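Uncharacterized protein AF_1382 (Archaeoglobus fulgidus DSM 4304, PDB 2QVO) is of unknown function but has the winged-helix fold common among DNA-binding transcriptional regulators, which makes a role in binding DNA plausible. Local coordinates at residues M19-E24 with Q34-K39. Sequence-based numbering, arbitrary orientation.
Sequences MTIYYE and QYIASK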
loop_
_atom_site.group_PDB
_atom_site.type_symbol
_atom_site.label_atom_id
_atom_site.label_comp_id
_atom_site.label_asym_id
_atom_site.label_seq_id
_atom_site.Cartn_x
_atom_site.Cartn_y
_atom_site.Cartn_z
ATOM N N MET A 19 -0.203 2.884 -2.975
ATOM C CA MET A 19 0.781 3.586 -3.793
ATOM C C MET A 19 2.014 3.865 -2.944
ATOM O O MET A 19 3.117 3.849 -3.462
ATOM C CB MET A 19 0.215 4.871 -4.412
ATOM C CG MET A 19 -0.927 4.595 -5.466
ATOM S SD MET A 19 -0.599 3.236 -6.591
ATOM C CE MET A 19 0.529 4.062 -7.701
ATOM N N THR A 20 1.816 4.070 -1.640
ATOM C CA THR A 20 2.967 4.203 -0.714
ATOM C C THR A 20 3.850 2.961 -0.696
ATOM O O THR A 20 5.083 3.065 -0.757
ATOM C CB THR A 20 2.519 4.551 0.738
ATOM O OG1 THR A 20 1.853 5.821 0.737
ATOM C CG2 THR A 20 3.730 4.631 1.671
ATOM N N ILE A 21 3.235 1.784 -0.604
ATOM C CA ILE A 21 3.974 0.521 -0.659
ATOM C C ILE A 21 4.701 0.407 -1.996
ATOM O O ILE A 21 5.868 0.035 -2.046
ATOM C CB ILE A 21 3.026 -0.697 -0.465
ATOM C CG1 ILE A 21 2.284 -0.588 0.875
ATOM C CG2 ILE A 21 3.788 -2.045 -0.561
ATOM C CD1 ILE A 21 1.098 -1.564 1.003
ATOM N N TYR A 22 3.989 0.720 -3.074
ATOM C CA TYR A 22 4.537 0.659 -4.423
ATOM C C TYR A 22 5.814 1.509 -4.563
ATOM O O TYR A 22 6.883 0.983 -4.930
ATOM C CB TYR A 22 3.453 1.087 -5.425
ATOM C CG TYR A 22 3.928 1.179 -6.859
ATOM C CD1 TYR A 22 4.135 0.025 -7.624
ATOM C CD2 TYR A 22 4.178 2.417 -7.441
ATOM C CE1 TYR A 22 4.584 0.116 -8.946
ATOM C CE2 TYR A 22 4.618 2.519 -8.762
ATOM C CZ TYR A 22 4.817 1.373 -9.501
ATOM O OH TYR A 22 5.265 1.498 -10.799
ATOM N N TYR A 23 5.711 2.798 -4.253
ATOM C CA TYR A 23 6.840 3.715 -4.418
ATOM C C TYR A 23 7.982 3.417 -3.456
ATOM O O TYR A 23 9.143 3.496 -3.832
ATOM C CB TYR A 23 6.407 5.170 -4.314
ATOM C CG TYR A 23 5.668 5.619 -5.552
ATOM C CD1 TYR A 23 6.328 5.703 -6.786
ATOM C CD2 TYR A 23 4.318 5.930 -5.501
ATOM C CE1 TYR A 23 5.663 6.103 -7.928
ATOM C CE2 TYR A 23 3.631 6.324 -6.647
ATOM C CZ TYR A 23 4.315 6.410 -7.852
ATOM O OH TYR A 23 3.651 6.809 -8.989
ATOM N N GLU A 24 7.644 3.054 -2.224
ATOM C CA GLU A 24 8.683 2.708 -1.242
ATOM C C GLU A 24 9.479 1.457 -1.684
ATOM O O GLU A 24 10.714 1.445 -1.630
ATOM C CB GLU A 24 8.057 2.526 0.145
ATOM C CG GLU A 24 9.039 2.134 1.243
ATOM C CD GLU A 24 9.954 3.267 1.704
ATOM O OE1 GLU A 24 10.418 3.181 2.859
ATOM O OE2 GLU A 24 10.237 4.214 0.927
ATOM N N GLN A 34 4.912 0.942 9.949
ATOM C CA GLN A 34 5.150 2.212 10.644
ATOM C C GLN A 34 5.438 3.350 9.656
ATOM O O GLN A 34 4.940 4.460 9.819
ATOM C CB GLN A 34 6.336 2.071 11.624
ATOM C CG GLN A 34 6.199 0.970 12.687
ATOM C CD GLN A 34 6.454 -0.450 12.185
ATOM O OE1 GLN A 34 7.080 -0.654 11.156
ATOM N NE2 GLN A 34 5.969 -1.446 12.937
ATOM N N TYR A 35 6.234 3.056 8.633
ATOM C CA TYR A 35 6.533 4.024 7.584
ATOM C C TYR A 35 5.291 4.409 6.766
ATOM O O TYR A 35 5.065 5.598 6.493
ATOM C CB TYR A 35 7.639 3.506 6.659
ATOM C CG TYR A 35 7.753 4.303 5.380
ATOM C CD1 TYR A 35 8.478 5.486 5.337
ATOM C CD2 TYR A 35 7.097 3.884 4.218
ATOM C CE1 TYR A 35 8.574 6.224 4.161
ATOM C CE2 TYR A 35 7.177 4.616 3.045
ATOM C CZ TYR A 35 7.908 5.784 3.024
ATOM O OH TYR A 35 7.984 6.494 1.851
ATOM N N ILE A 36 4.499 3.417 6.359
ATOM C CA ILE A 36 3.257 3.695 5.625
ATOM C C ILE A 36 2.401 4.664 6.420
ATOM O O ILE A 36 1.907 5.657 5.884
ATOM C CB ILE A 36 2.458 2.415 5.306
ATOM C CG1 ILE A 36 3.282 1.459 4.435
ATOM C CG2 ILE A 36 1.150 2.764 4.571
ATOM C CD1 ILE A 36 2.694 0.041 4.394
ATOM N N ALA A 37 2.258 4.370 7.714
ATOM C CA ALA A 37 1.541 5.236 8.647
ATOM C C ALA A 37 2.096 6.660 8.676
ATOM O O ALA A 37 1.317 7.597 8.714
ATOM C CB ALA A 37 1.551 4.638 10.050
ATOM N N SER A 38 3.423 6.823 8.649
ATOM C CA SER A 38 4.042 8.176 8.660
ATOM C C SER A 38 3.694 8.985 7.405
ATOM O O SER A 38 3.632 10.223 7.453
ATOM C CB SER A 38 5.566 8.118 8.844
ATOM O OG SER A 38 6.260 7.862 7.621
ATOM N N LYS A 39 3.453 8.276 6.303
ATOM C CA LYS A 39 3.225 8.879 4.985
ATOM C C LYS A 39 1.766 9.176 4.645
ATOM O O LYS A 39 1.477 10.087 3.871
ATOM C CB LYS A 39 3.790 7.956 3.902
ATOM C CG LYS A 39 5.293 7.917 3.834
ATOM C CD LYS A 39 5.848 9.207 3.233
ATOM C CE LYS A 39 7.261 9.424 3.710
ATOM N NZ LYS A 39 7.670 10.854 3.651
HETATM O O HOH W 1 6.353 5.993 -0.555
#
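E24 and Y35 both carry CG anti to their backbone N (chi1 179° and 166°), which sends the two side chains toward each other between helix 12-26 and helix 33-39 of a winged-helix domain. A bend at chi2 of E24 brings CD over one face of the Y35 ring, and the carboxylate lies flat on it, with OE1 over the ring centre. The two planes lie 5° apart, and CD of E24 comes within 3.4 Å of CE2 of Y35. Glutamate suits this place because its chain is long enough to reach over the ring. On the opposite face CG of K39 sits toward the rim, so the ring is held between the E24 carboxylate and the aliphatic part of K39. Its hydroxyl hydrogen-bonds a water, 2.9 Å from OH, that in turn donates to the backbone O of T20, linking the helices through solvent.

One turn before E24, T20 turns its methyl to the neighbouring helix: CG2 is 3.7 Å from CE2 of Y35 and 4.0 Å from CB of K39. A small beta-branched residue fits here, since its OG1 bonds back to the carbonyl of E16 and leaves the methyl for packing. Buried I21 and I36 continue the apolar layer down to I71 of strand 68-73, and they meet where CD1 of I36 packs 3.6 Å from CG1 of I21.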